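PDB 3Q69: probable Zn binding protein from Lactobacillus acidophilus, which is of uncertain function but, as a Muc B2-like domain of a putative mucus-binding protein, probably contributes to adhesion to mucus. Local coordinates for residues V10-R18 with H26-I34. Numbering follows the deposited sequence.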
loop_
_atom_site.group_PDB
_atom_site.type_symbol
_atom_site.label_atom_id
_atom_site.label_comp_id
_atom_site.label_asym_id
_atom_site.label_seq_id
_atom_site.Cartn_x
_atom_site.Cartn_y
_atom_site.Cartn_z
ATOM N N VAL A 10 -0.777 -0.433 -7.922
ATOM C CA VAL A 10 0.268 -0.641 -6.938
ATOM C C VAL A 10 0.025 0.285 -5.757
ATOM O O VAL A 10 -0.083 1.486 -5.941
ATOM C CB VAL A 10 1.662 -0.329 -7.536
ATOM C CG1 VAL A 10 2.749 -0.694 -6.544
ATOM C CG2 VAL A 10 1.847 -1.076 -8.855
ATOM N N VAL A 11 -0.065 -0.277 -4.554
ATOM C CA VAL A 11 -0.266 0.518 -3.360
ATOM C C VAL A 11 0.966 0.396 -2.489
ATOM O O VAL A 11 1.415 -0.702 -2.193
ATOM C CB VAL A 11 -1.465 0.041 -2.550
ATOM C CG1 VAL A 11 -1.714 1.019 -1.413
ATOM C CG2 VAL A 11 -2.696 -0.076 -3.448
ATOM N N THR A 12 1.514 1.521 -2.060
ATOM C CA THR A 12 2.701 1.454 -1.246
ATOM C C THR A 12 2.492 2.052 0.129
ATOM O O THR A 12 1.658 2.911 0.329
ATOM C CB THR A 12 3.862 2.183 -1.947
ATOM O OG1 THR A 12 3.701 3.593 -1.778
ATOM C CG2 THR A 12 3.850 1.871 -3.443
ATOM N N GLN A 13 3.281 1.577 1.078
ATOM C CA GLN A 13 3.243 2.058 2.448
ATOM C C GLN A 13 4.600 2.676 2.760
ATOM O O GLN A 13 5.623 2.011 2.652
ATOM C CB GLN A 13 2.974 0.902 3.410
ATOM C CG GLN A 13 2.956 1.330 4.867
ATOM C CD GLN A 13 2.929 0.165 5.818
ATOM O OE1 GLN A 13 3.829 -0.674 5.824
ATOM N NE2 GLN A 13 1.897 0.101 6.630
ATOM N N THR A 14 4.600 3.952 3.127
ATOM C CA THR A 14 5.831 4.662 3.459
ATOM C C THR A 14 5.804 5.115 4.909
ATOM O O THR A 14 4.986 5.936 5.297
ATOM C CB THR A 14 6.036 5.897 2.563
ATOM O OG1 THR A 14 6.137 5.485 1.198
ATOM C CG2 THR A 14 7.296 6.635 2.957
ATOM N N ILE A 15 6.717 4.567 5.698
ATOM C CA ILE A 15 6.833 4.891 7.111
ATOM C C ILE A 15 8.066 5.754 7.392
ATOM O O ILE A 15 9.195 5.353 7.104
ATOM C CB ILE A 15 6.924 3.606 7.960
ATOM C CG1 ILE A 15 5.725 2.707 7.678
ATOM C CG2 ILE A 15 6.962 3.962 9.445
ATOM C CD1 ILE A 15 4.413 3.312 8.065
ATOM N N HIS A 16 7.839 6.932 7.967
ATOM C CA HIS A 16 8.918 7.857 8.290
ATOM C C HIS A 16 9.282 7.711 9.761
ATOM O O HIS A 16 8.414 7.446 10.610
ATOM C CB HIS A 16 8.489 9.300 8.008
ATOM C CG HIS A 16 8.228 9.582 6.559
ATOM N ND1 HIS A 16 9.201 9.481 5.594
ATOM C CD2 HIS A 16 7.096 9.973 5.923
ATOM C CE1 HIS A 16 8.682 9.801 4.415
ATOM N NE2 HIS A 16 7.412 10.101 4.590
ATOM N N TYR A 17 10.568 7.875 10.059
ATOM C CA TYR A 17 11.053 7.771 11.426
ATOM C C TYR A 17 11.823 9.045 11.753
ATOM O O TYR A 17 12.866 9.311 11.176
ATOM C CB TYR A 17 11.952 6.543 11.570
ATOM C CG TYR A 17 11.240 5.246 11.253
ATOM C CD1 TYR A 17 10.321 4.705 12.136
ATOM C CD2 TYR A 17 11.455 4.584 10.045
ATOM C CE1 TYR A 17 9.631 3.542 11.829
ATOM C CE2 TYR A 17 10.767 3.414 9.727
ATOM C CZ TYR A 17 9.857 2.903 10.628
ATOM O OH TYR A 17 9.167 1.748 10.344
ATOM N N ARG A 18 11.282 9.836 12.671
ATOM C CA ARG A 18 11.902 11.089 13.070
ATOM C C ARG A 18 11.889 11.297 14.582
ATOM O O ARG A 18 11.147 10.630 15.318
ATOM C CB ARG A 18 11.182 12.255 12.395
ATOM C CG ARG A 18 11.328 12.270 10.887
ATOM C CD ARG A 18 10.756 13.539 10.295
ATOM N NE ARG A 18 11.230 13.772 8.938
ATOM C CZ ARG A 18 11.005 14.889 8.252
ATOM N NH1 ARG A 18 10.306 15.880 8.797
ATOM N NH2 ARG A 18 11.495 15.020 7.022
ATOM N N HIS A 26 15.716 7.385 11.392
ATOM C CA HIS A 26 16.025 6.133 10.710
ATOM C C HIS A 26 15.497 6.176 9.269
ATOM O O HIS A 26 14.500 6.859 8.988
ATOM C CB HIS A 26 15.375 4.979 11.480
ATOM C CG HIS A 26 15.771 3.624 10.988
ATOM N ND1 HIS A 26 15.461 3.173 9.724
ATOM C CD2 HIS A 26 16.483 2.636 11.578
ATOM C CE1 HIS A 26 15.967 1.963 9.556
ATOM N NE2 HIS A 26 16.593 1.617 10.665
ATOM N N ASP A 27 16.141 5.452 8.354
ATOM C CA ASP A 27 15.686 5.452 6.959
ATOM C C ASP A 27 14.216 5.038 6.856
ATOM O O ASP A 27 13.732 4.202 7.624
ATOM C CB ASP A 27 16.512 4.494 6.087
ATOM C CG ASP A 27 17.949 4.945 5.907
ATOM O OD1 ASP A 27 18.191 6.152 5.675
ATOM O OD2 ASP A 27 18.840 4.070 5.982
ATOM N N ASP A 28 13.519 5.610 5.883
ATOM C CA ASP A 28 12.118 5.304 5.688
ATOM C C ASP A 28 11.949 3.829 5.328
ATOM O O ASP A 28 12.854 3.211 4.749
ATOM C CB ASP A 28 11.534 6.169 4.566
ATOM C CG ASP A 28 11.548 7.653 4.894
ATOM O OD1 ASP A 28 11.539 7.999 6.101
ATOM O OD2 ASP A 28 11.552 8.467 3.940
ATOM N N HIS A 29 10.791 3.273 5.678
ATOM C CA HIS A 29 10.494 1.886 5.361
ATOM C C HIS A 29 9.420 1.890 4.293
ATOM O O HIS A 29 8.317 2.357 4.529
ATOM C CB HIS A 29 9.992 1.146 6.585
ATOM C CG HIS A 29 9.839 -0.327 6.370
ATOM N ND1 HIS A 29 8.961 -0.856 5.453
ATOM C CD2 HIS A 29 10.452 -1.378 6.963
ATOM C CE1 HIS A 29 9.036 -2.179 5.490
ATOM N NE2 HIS A 29 9.932 -2.518 6.396
ATOM N N VAL A 30 9.758 1.409 3.104
ATOM C CA VAL A 30 8.799 1.371 2.009
ATOM C C VAL A 30 8.526 -0.044 1.544
ATOM O O VAL A 30 9.454 -0.828 1.378
ATOM C CB VAL A 30 9.306 2.205 0.816
ATOM C CG1 VAL A 30 8.252 2.307 -0.243
ATOM C CG2 VAL A 30 9.713 3.612 1.306
ATOM N N VAL A 31 7.242 -0.360 1.376
ATOM C CA VAL A 31 6.793 -1.660 0.894
ATOM C C VAL A 31 5.644 -1.431 -0.068
ATOM O O VAL A 31 4.968 -0.395 -0.049
ATOM C CB VAL A 31 6.314 -2.605 2.027
ATOM C CG1 VAL A 31 7.504 -3.079 2.823
ATOM C CG2 VAL A 31 5.318 -1.898 2.934
ATOM N N SER A 32 5.392 -2.431 -0.888
ATOM C CA SER A 32 4.370 -2.278 -1.889
ATOM C C SER A 32 3.486 -3.488 -2.045
ATOM O O SER A 32 3.884 -4.608 -1.746
ATOM C CB SER A 32 5.045 -1.944 -3.221
ATOM O OG SER A 32 4.140 -2.087 -4.294
ATOM N N LEU A 33 2.276 -3.252 -2.525
ATOM C CA LEU A 33 1.322 -4.326 -2.756
ATOM C C LEU A 33 0.858 -4.134 -4.196
ATOM O O LEU A 33 0.384 -3.056 -4.586
ATOM C CB LEU A 33 0.148 -4.222 -1.774
ATOM C CG LEU A 33 0.506 -4.492 -0.309
ATOM C CD1 LEU A 33 -0.691 -4.340 0.579
ATOM C CD2 LEU A 33 1.115 -5.858 -0.197
ATOM N N ILE A 34 1.013 -5.180 -4.994
ATOM C CA ILE A 34 0.650 -5.120 -6.402
ATOM C C ILE A 34 -0.628 -5.922 -6.668
ATOM O O ILE A 34 -0.715 -7.105 -6.367
ATOM C CB ILE A 34 1.819 -5.646 -7.242
ATOM C CG1 ILE A 34 3.086 -4.911 -6.791
ATOM C CG2 ILE A 34 1.559 -5.430 -8.747
ATOM C CD1 ILE A 34 4.397 -5.405 -7.436
#
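His-16 reaches across to Asp-28, its ND1 donating to OD1 over 2.8 Å. The carboxylate is turned 76° from the imidazole plane, and ND1 meets OD1 from above the carboxylate plane while OD1 sits near the ring edge. With chi1 near -65° in both residues, each side chain has its CG beside its own backbone N, which brings the two ends together. At the other end of the ring, NE2 is hydrogen-bonded to Glu-97, so the imidazole bridges two acidic side chains.

On the opposite face of the sheet, Tyr-17 lies alongside both His-26 and His-29. Its CB packs 3.8 Å from His-26 CB, its CD2 edge comes within 3.3 Å of Asp-27 O, and His-29 CB sits at the ring edge. The His-26 ring is oblique to the phenol; its ND1 donates to Asp-27 O, 2.9 Å away in the carbonyl plane, which fixes the ring's rotation. Farther along this face, Val-31 CG2 rests against Gln-13, 3.7 Å from its CB, and the two side chains point the same way toward the layer containing Phe-60 and Val-78.

Paired backbone bonds join Val-11 with Leu-33, Gln-13 with Val-31 and Ile-15 with His-29, making an antiparallel beta hairpin of two long neighbouring strands in the mixed sheet. Strand 96-104 flanks segment 10-18 on its other side. The face bearing Tyr-17, Gln-13 and Leu-33 packs on strand 55-64, whereas a polar bridge spans the strands at His-16. Its two carboxylate partners would be expected to stabilise a protonated, positively charged imidazole.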